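Local atomic coordinates of VP4 CORE protein (Bluetongue virus, PDB entry 2JHP), a protein that caps viral messenger RNA, acting as a multifunctional RNA-capping assembly line, and forms part of the inner capsid of the virus. Residues 182-187 against 209-214; 396-401 against 418-423; 474-479 against 501-506. All blocks are in the same frame, centred on the assembly; numbering follows the deposited sequence.

Contact 1: 182-187 against 209-214; sequences MLDYIV and KRSPGR. With GUN (guanine), chain D.
Arg214 reaches past Val187, just beyond the end of helix 178-186, to a guanine base bound against that helix. Its CB starts beside the valine, 4.4 Å from Val187 CG1. Farther out, CD passes the valine carbonyl, 3.9 Å from Val187 O, and NE skirts the same oxygen without bonding to it. The chain then bends at chi3 (65°), carrying the guanidinium to the base, where NH1 donates to guanine O6 over 3.0 Å; the base carbonyl lies at the edge of the guanidinium, near its plane. At 136° this bond is clearly bent. Farther along the same edge of the base, Asp184 O, a backbone acceptor near the helix end, takes two donors: guanine N2 at 3.0 Å (153°) and guanine N1 at 3.2 Å. Asp184 OD1 only comes near Ser211 OG, 4.0 Å; OD2 forms a salt bridge with Lys383. Phe207 of helix 202-210 touches Asp184, Val187 and Arg214, joining the two segments through one aromatic side chain. A long, flexible arginine suits a place where a donor must span two helices, while compact Val187 lets its stem lie close. One backbone acceptor facing N1 and N2, with an arginine donor facing O6, matches the hydrogen-bonding pattern of guanine, and adenine would probably fit it poorly.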
# COMPACT_ATOMS: atom_id res chain seq x y z
N MET A 182 -4.50 22.70 6.35
CA MET A 182 -3.94 23.39 5.19
C MET A 182 -2.50 22.90 4.95
O MET A 182 -2.21 22.36 3.89
CB MET A 182 -4.00 24.90 5.37
CG MET A 182 -3.64 25.69 4.17
SD MET A 182 -2.87 27.17 4.76
CE MET A 182 -3.08 28.23 3.37
N LEU A 183 -1.65 23.05 5.96
CA LEU A 183 -0.29 22.53 5.92
C LEU A 183 -0.26 21.03 5.63
O LEU A 183 0.61 20.57 4.90
CB LEU A 183 0.47 22.84 7.21
CG LEU A 183 0.61 24.30 7.67
CD1 LEU A 183 1.09 24.35 9.10
CD2 LEU A 183 1.52 25.13 6.76
N ASP A 184 -1.23 20.28 6.16
CA ASP A 184 -1.29 18.83 5.95
C ASP A 184 -1.24 18.37 4.50
O ASP A 184 -0.52 17.41 4.20
CB ASP A 184 -2.53 18.24 6.60
CG ASP A 184 -2.33 17.94 8.04
OD1 ASP A 184 -1.18 17.98 8.51
OD2 ASP A 184 -3.35 17.66 8.72
N TYR A 185 -2.02 19.01 3.62
CA TYR A 185 -2.02 18.62 2.22
C TYR A 185 -1.00 19.36 1.33
O TYR A 185 -0.66 18.88 0.26
CB TYR A 185 -3.42 18.69 1.64
CG TYR A 185 -3.97 20.09 1.48
CD1 TYR A 185 -3.58 20.90 0.42
CD2 TYR A 185 -4.91 20.58 2.38
CE1 TYR A 185 -4.10 22.18 0.28
CE2 TYR A 185 -5.43 21.85 2.24
CZ TYR A 185 -5.02 22.64 1.19
OH TYR A 185 -5.55 23.91 1.04
N ILE A 186 -0.54 20.53 1.75
CA ILE A 186 0.40 21.26 0.91
C ILE A 186 1.86 20.90 1.19
O ILE A 186 2.67 20.89 0.27
CB ILE A 186 0.18 22.81 0.97
CG1 ILE A 186 0.80 23.52 -0.25
CG2 ILE A 186 0.71 23.39 2.28
CD1 ILE A 186 0.12 23.26 -1.59
N VAL A 187 2.20 20.60 2.44
CA VAL A 187 3.58 20.26 2.81
C VAL A 187 3.90 18.81 2.47
O VAL A 187 3.32 17.89 3.05
CB VAL A 187 3.88 20.53 4.31
CG1 VAL A 187 5.33 20.14 4.66
CG2 VAL A 187 3.60 21.98 4.69
N LYS A 209 3.61 19.13 16.20
CA LYS A 209 3.14 18.11 17.15
C LYS A 209 2.50 16.91 16.45
O LYS A 209 2.80 15.76 16.77
CB LYS A 209 2.19 18.74 18.19
CG LYS A 209 1.61 17.79 19.23
CD LYS A 209 1.77 18.38 20.64
CE LYS A 209 0.51 19.09 21.16
NZ LYS A 209 -0.20 18.28 22.21
N ARG A 210 1.64 17.17 15.47
CA ARG A 210 0.98 16.09 14.73
C ARG A 210 1.86 15.44 13.65
O ARG A 210 1.70 14.27 13.35
CB ARG A 210 -0.33 16.58 14.11
CG ARG A 210 -1.31 17.13 15.10
CD ARG A 210 -2.67 17.21 14.46
NE ARG A 210 -3.55 18.29 14.93
CZ ARG A 210 -3.34 19.09 15.98
NH1 ARG A 210 -2.25 18.98 16.73
NH2 ARG A 210 -4.24 20.03 16.28
N SER A 211 2.77 16.22 13.06
CA SER A 211 3.64 15.72 12.00
C SER A 211 5.11 16.08 12.24
O SER A 211 5.68 16.88 11.48
CB SER A 211 3.19 16.27 10.65
OG SER A 211 1.78 16.23 10.51
N PRO A 212 5.74 15.50 13.28
CA PRO A 212 7.14 15.82 13.61
C PRO A 212 8.07 15.74 12.40
O PRO A 212 8.85 16.67 12.16
CB PRO A 212 7.53 14.75 14.64
CG PRO A 212 6.24 14.26 15.23
CD PRO A 212 5.16 14.51 14.21
N GLY A 213 7.96 14.65 11.64
CA GLY A 213 8.86 14.35 10.52
C GLY A 213 8.96 15.45 9.48
O GLY A 213 10.01 16.10 9.35
N ARG A 214 7.87 15.68 8.75
CA ARG A 214 7.88 16.69 7.70
C ARG A 214 8.03 18.11 8.21
O ARG A 214 8.48 18.98 7.46
CB ARG A 214 6.70 16.56 6.74
CG ARG A 214 5.39 16.20 7.35
CD ARG A 214 4.39 15.93 6.24
NE ARG A 214 4.73 14.76 5.42
CZ ARG A 214 3.83 13.88 4.96
NH1 ARG A 214 2.54 14.03 5.24
NH2 ARG A 214 4.23 12.84 4.23
N9 GUN D . -4.37 11.48 4.41
C8 GUN D . -3.62 10.44 4.78
N7 GUN D . -2.38 10.86 5.06
C5 GUN D . -2.34 12.18 4.86
C6 GUN D . -1.32 13.12 4.99
O6 GUN D . -0.20 12.77 5.36
N1 GUN D . -1.61 14.46 4.70
C2 GUN D . -2.92 14.79 4.28
N2 GUN D . -3.22 16.04 3.99
N3 GUN D . -3.89 13.86 4.17
C4 GUN D . -3.61 12.57 4.45

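Contact 2: 396-401 against 418-423; sequences NGLLHE and MGLEPS. With SAH (S-adenosyl-L-homocysteine), chain B.
Two N-H groups converge on Asn396 OD1, and one of them belongs to Leu398, the residue that packs across the contact on Leu420 and Ser423. Leu398 N donates to Asn396 OD1 over 3.1 Å (147°), approaching 29° off the carbonyl plane; this is an Asx turn. The second donor is the adenine amino group of S-adenosyl-L-homocysteine, whose N6 also lies 3.1 Å from Asn396 OD1. With CG anti to the backbone N (chi1 -171°), the asparagine brings OD1 within reach both of Leu398 N, two residues on, and of adenine N6. Next to it Gly397 N gives its hydrogen to adenine N1 at 3.2 Å, so the loop supplies an acceptor for N6 and a donor for N1, the complement of adenine. Asparagine suits the task because its short arm ends in a strong acceptor.

Leu398 adds an apolar contact to this polar grip. Its CD1 approaches adenine N6 to 3.6 Å and also meets Leu420 CD1, methyl to methyl, at 4.0 Å. The other branch, CD2, rests on the serine hydroxyl, 3.7 Å from Ser423 OG. A small residue at 423 lets the leucine come close to the helix, and Leu420 stands at the N-cap position of helix 421-430.

The loop 396-401 follows edge strand 393-394 of a mixed sheet and leads to strand 406-408, whose Arg406 bonds to Gly397 O. Helix 421-430, which leads into strand 433-437, presents its first turn to Leu398.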
# COMPACT_ATOMS: atom_id res chain seq x y z
N ASN A 396 -0.44 6.37 -16.03
CA ASN A 396 -0.96 5.00 -16.05
C ASN A 396 0.17 3.98 -16.06
O ASN A 396 0.91 3.86 -17.04
CB ASN A 396 -1.91 4.78 -17.24
CG ASN A 396 -2.66 3.44 -17.18
OD1 ASN A 396 -2.17 2.45 -16.61
ND2 ASN A 396 -3.86 3.41 -17.76
N GLY A 397 0.26 3.23 -14.97
CA GLY A 397 1.32 2.26 -14.75
C GLY A 397 1.56 1.33 -15.91
O GLY A 397 2.71 1.06 -16.26
N LEU A 398 0.47 0.86 -16.53
CA LEU A 398 0.55 -0.10 -17.62
C LEU A 398 1.15 0.51 -18.87
O LEU A 398 1.74 -0.19 -19.68
CB LEU A 398 -0.83 -0.66 -17.96
CG LEU A 398 -1.67 -1.27 -16.84
CD1 LEU A 398 -3.14 -1.31 -17.24
CD2 LEU A 398 -1.17 -2.65 -16.46
N LEU A 399 1.02 1.83 -19.01
CA LEU A 399 1.46 2.51 -20.23
C LEU A 399 2.78 3.25 -20.05
O LEU A 399 3.34 3.76 -21.01
CB LEU A 399 0.38 3.48 -20.72
CG LEU A 399 -1.01 2.91 -21.01
CD1 LEU A 399 -2.06 4.02 -21.00
CD2 LEU A 399 -1.01 2.15 -22.34
N HIS A 400 3.27 3.30 -18.82
CA HIS A 400 4.49 4.02 -18.52
C HIS A 400 5.71 3.13 -18.75
O HIS A 400 5.82 2.04 -18.17
CB HIS A 400 4.44 4.53 -17.08
CG HIS A 400 5.65 5.31 -16.67
ND1 HIS A 400 6.70 4.74 -15.98
CD2 HIS A 400 5.98 6.61 -16.85
CE1 HIS A 400 7.63 5.66 -15.76
NE2 HIS A 400 7.21 6.80 -16.27
N GLU A 401 6.62 3.58 -19.61
CA GLU A 401 7.91 2.92 -19.79
C GLU A 401 8.95 3.63 -18.91
O GLU A 401 9.13 4.83 -19.02
CB GLU A 401 8.34 2.90 -21.26
CG GLU A 401 9.44 1.87 -21.56
CD GLU A 401 9.52 1.49 -23.04
OE1 GLU A 401 8.46 1.31 -23.68
OE2 GLU A 401 10.66 1.34 -23.55
N MET A 418 -9.55 -4.27 -16.18
CA MET A 418 -10.12 -5.50 -16.69
C MET A 418 -9.85 -5.70 -18.18
O MET A 418 -9.94 -4.75 -18.97
CB MET A 418 -11.61 -5.51 -16.43
CG MET A 418 -12.20 -6.89 -16.21
SD MET A 418 -13.68 -6.74 -15.21
CE MET A 418 -14.85 -6.02 -16.38
N GLY A 419 -9.52 -6.93 -18.55
CA GLY A 419 -9.25 -7.30 -19.94
C GLY A 419 -7.93 -6.78 -20.48
O GLY A 419 -7.79 -6.60 -21.69
N LEU A 420 -6.97 -6.53 -19.60
CA LEU A 420 -5.68 -5.99 -20.02
C LEU A 420 -4.54 -6.82 -19.43
O LEU A 420 -3.47 -6.29 -19.12
CB LEU A 420 -5.54 -4.50 -19.64
CG LEU A 420 -6.64 -3.51 -20.02
CD1 LEU A 420 -6.29 -2.13 -19.53
CD2 LEU A 420 -6.86 -3.47 -21.50
N GLU A 421 -4.79 -8.12 -19.31
CA GLU A 421 -3.82 -9.11 -18.85
C GLU A 421 -2.44 -9.02 -19.52
O GLU A 421 -1.42 -9.05 -18.83
CB GLU A 421 -4.38 -10.53 -19.02
CG GLU A 421 -5.25 -11.01 -17.86
CD GLU A 421 -6.74 -10.66 -17.98
OE1 GLU A 421 -7.13 -9.71 -18.71
OE2 GLU A 421 -7.53 -11.37 -17.31
N PRO A 422 -2.40 -8.92 -20.87
CA PRO A 422 -1.09 -8.82 -21.51
C PRO A 422 -0.21 -7.76 -20.86
O PRO A 422 0.93 -8.06 -20.49
CB PRO A 422 -1.43 -8.42 -22.95
CG PRO A 422 -2.80 -9.00 -23.19
CD PRO A 422 -3.51 -8.91 -21.85
N SER A 423 -0.73 -6.55 -20.70
CA SER A 423 0.09 -5.44 -20.22
C SER A 423 0.30 -5.55 -18.72
O SER A 423 1.27 -4.99 -18.19
CB SER A 423 -0.53 -4.08 -20.61
OG SER A 423 -1.75 -3.87 -19.92
N SAH B . -0.24 1.16 -4.52
CA SAH B . -0.78 1.60 -3.20
CB SAH B . -2.29 1.88 -3.17
CG SAH B . -3.21 1.19 -4.16
SD SAH B . -4.85 1.95 -4.13
C SAH B . -0.39 0.66 -2.06
O SAH B . 0.76 0.21 -2.00
OXT SAH B . -1.18 0.37 -1.17
C5' SAH B . -5.00 1.70 -5.92
C4' SAH B . -4.78 2.98 -6.72
O4' SAH B . -4.20 2.69 -7.98
C3' SAH B . -6.08 3.73 -6.99
O3' SAH B . -5.80 5.10 -6.79
C2' SAH B . -6.36 3.49 -8.47
O2' SAH B . -6.98 4.58 -9.10
C1' SAH B . -4.95 3.30 -9.02
N9 SAH B . -4.91 2.52 -10.28
C8 SAH B . -5.70 1.45 -10.63
N7 SAH B . -5.35 1.03 -11.87
C5 SAH B . -4.35 1.82 -12.33
C6 SAH B . -3.62 1.84 -13.52
N6 SAH B . -3.87 0.95 -14.47
N1 SAH B . -2.63 2.78 -13.71
C2 SAH B . -2.36 3.71 -12.71
N3 SAH B . -3.08 3.69 -11.53
C4 SAH B . -4.06 2.77 -11.34

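Contact 3: 474-479 against 501-506; sequences ILFLMW and VSLKEP
Helix 470-480 packs here on strand 499-503, the antiparallel strand inserted between 433-437 and 466-469 in a sheet of order 3-2-1-4-5-7-6, the topology of Rossmann-like class I methyltransferases. Phe476 points at the strand, while Leu477 reaches it with the end of its side chain; Leu503 of the strand and Glu505 beyond it receive them.

The tightest apolar meeting is between Phe476 CD2 and Leu503 CD1, 3.8 Å apart, where ring and leucine slide past each other in opposite directions. One atom farther along the ring, Phe476 CE2 lies 3.9 Å from Glu505 CB and 4.0 Å from Glu505 CG. Both partners approach the ring obliquely. The phenylalanine extends away from its own helix, CG anti to the backbone N (chi1 -172°), which lets the ring span the wide gap between helix and strand. Leu477 adds a looser touch on the same methyl, its CD2 4.5 Å from Leu503 CD1.

Leu503 and Glu505 both point at the helix; Lys504 between them is the centre of an inverse gamma turn, closed by a weak bond from Glu505 N to Leu503 O of 2.9 Å. The glutamate chain then bends at chi2 (-58°), and its carboxylate plane stands 48° from that of the ring. Its OE2 is hydrogen-bonded to both Tyr124 OH and Tyr481 OH, while the ring of Trp570 also meets that of Phe476, steeply inclined to it.

A large flat ring and a branched leucine suit this buried seam. The glutamate serves it in two ways: its methylenes extend the apolar surface, and its carboxylate has two tyrosine hydroxyls at OE2 and a long, weak ion pair from OE1 to Arg480 NE, which is consistent with a charged group being tolerated here.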
# COMPACT_ATOMS: atom_id res chain seq x y z
N ILE A 474 5.88 -13.30 1.63
CA ILE A 474 6.29 -12.75 2.92
C ILE A 474 7.33 -13.66 3.59
O ILE A 474 8.34 -13.20 4.09
CB ILE A 474 5.07 -12.51 3.84
CG1 ILE A 474 4.20 -11.35 3.31
CG2 ILE A 474 5.51 -12.29 5.29
CD1 ILE A 474 4.68 -9.90 3.63
N LEU A 475 7.06 -14.96 3.58
CA LEU A 475 7.95 -15.96 4.14
C LEU A 475 9.31 -15.98 3.44
O LEU A 475 10.35 -16.21 4.07
CB LEU A 475 7.28 -17.33 4.05
CG LEU A 475 6.55 -17.89 5.27
CD1 LEU A 475 6.61 -16.99 6.51
CD2 LEU A 475 5.13 -18.27 4.93
N PHE A 476 9.29 -15.75 2.13
CA PHE A 476 10.51 -15.59 1.37
C PHE A 476 11.32 -14.40 1.88
O PHE A 476 12.53 -14.51 2.08
CB PHE A 476 10.19 -15.42 -0.12
CG PHE A 476 11.41 -15.43 -0.99
CD1 PHE A 476 12.03 -16.64 -1.32
CD2 PHE A 476 11.96 -14.25 -1.47
CE1 PHE A 476 13.15 -16.66 -2.13
CE2 PHE A 476 13.08 -14.27 -2.27
CZ PHE A 476 13.67 -15.48 -2.61
N LEU A 477 10.64 -13.27 2.10
CA LEU A 477 11.30 -12.05 2.57
C LEU A 477 11.70 -12.15 4.02
O LEU A 477 12.71 -11.59 4.40
CB LEU A 477 10.43 -10.80 2.33
CG LEU A 477 10.15 -10.45 0.87
CD1 LEU A 477 8.93 -9.55 0.71
CD2 LEU A 477 11.39 -9.84 0.25
N MET A 478 10.93 -12.85 4.84
CA MET A 478 11.37 -13.15 6.19
C MET A 478 12.77 -13.82 6.13
O MET A 478 13.68 -13.48 6.89
CB MET A 478 10.39 -14.05 6.93
CG MET A 478 9.24 -13.29 7.53
SD MET A 478 8.15 -14.34 8.51
CE MET A 478 6.80 -13.22 8.83
N TRP A 479 12.92 -14.73 5.17
CA TRP A 479 14.06 -15.62 5.05
C TRP A 479 15.29 -14.95 4.44
O TRP A 479 16.40 -15.16 4.90
CB TRP A 479 13.62 -16.83 4.23
CG TRP A 479 14.64 -17.85 3.92
CD1 TRP A 479 15.57 -18.36 4.76
CD2 TRP A 479 14.80 -18.53 2.68
NE1 TRP A 479 16.33 -19.31 4.11
CE2 TRP A 479 15.87 -19.43 2.83
CE3 TRP A 479 14.15 -18.45 1.44
CZ2 TRP A 479 16.31 -20.26 1.79
CZ3 TRP A 479 14.58 -19.27 0.40
CH2 TRP A 479 15.66 -20.15 0.58
N VAL A 501 2.28 -12.52 -5.91
CA VAL A 501 3.35 -11.54 -5.83
C VAL A 501 4.52 -11.98 -6.67
O VAL A 501 4.96 -13.13 -6.61
CB VAL A 501 3.84 -11.33 -4.39
CG1 VAL A 501 4.88 -10.24 -4.37
CG2 VAL A 501 2.70 -10.98 -3.46
N SER A 502 5.02 -11.03 -7.45
CA SER A 502 6.22 -11.24 -8.25
C SER A 502 7.37 -10.44 -7.65
O SER A 502 7.18 -9.32 -7.22
CB SER A 502 5.94 -10.80 -9.69
OG SER A 502 5.56 -9.43 -9.74
N LEU A 503 8.57 -11.03 -7.62
CA LEU A 503 9.75 -10.38 -7.03
C LEU A 503 10.95 -10.45 -7.96
O LEU A 503 11.22 -11.51 -8.53
CB LEU A 503 10.11 -11.04 -5.70
CG LEU A 503 9.14 -11.03 -4.53
CD1 LEU A 503 9.70 -11.86 -3.39
CD2 LEU A 503 8.93 -9.62 -4.05
N LYS A 504 11.68 -9.34 -8.10
CA LYS A 504 12.97 -9.34 -8.81
C LYS A 504 14.05 -9.86 -7.87
O LYS A 504 14.90 -9.12 -7.37
CB LYS A 504 13.33 -7.96 -9.37
CG LYS A 504 14.37 -8.00 -10.48
CD LYS A 504 14.20 -6.82 -11.43
CE LYS A 504 15.12 -6.94 -12.63
NZ LYS A 504 14.69 -6.04 -13.73
N GLU A 505 13.95 -11.17 -7.60
CA GLU A 505 14.84 -11.90 -6.72
C GLU A 505 15.32 -13.19 -7.42
O GLU A 505 14.49 -13.95 -7.93
CB GLU A 505 14.11 -12.25 -5.42
CG GLU A 505 13.91 -11.08 -4.47
CD GLU A 505 15.22 -10.44 -4.07
OE1 GLU A 505 16.29 -11.09 -4.21
OE2 GLU A 505 15.18 -9.29 -3.62
N PRO A 506 16.65 -13.43 -7.43
CA PRO A 506 17.18 -14.62 -8.11
C PRO A 506 16.77 -15.89 -7.38
O PRO A 506 16.60 -15.88 -6.17
CB PRO A 506 18.72 -14.43 -8.07
CG PRO A 506 18.97 -13.56 -6.90
CD PRO A 506 17.72 -12.64 -6.79

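The contacts follow one another along the chain, each closing before the next opens. Contact 1 joins helices beside the mixed sheet 235-238 to 322-324: strand 192-196 lies between its segments in sequence, and helix 178-186 packs against strands 302-308 and 335-341. Contacts 2 and 3 share the other, which runs from edge strand 393-394 to edge strand 466-469, and their centres are 23 Å apart. Contact 1 lies about 34 Å, centre to centre, from either, on the opposite side of the chain's centre from contact 3. Both sheets have the order 3-2-1-4-5-7-6. Two methyltransferase-like units, with an S-adenosyl-L-homocysteine and a guanine near each, are consistent with successive capping reactions at separate sites of one chain.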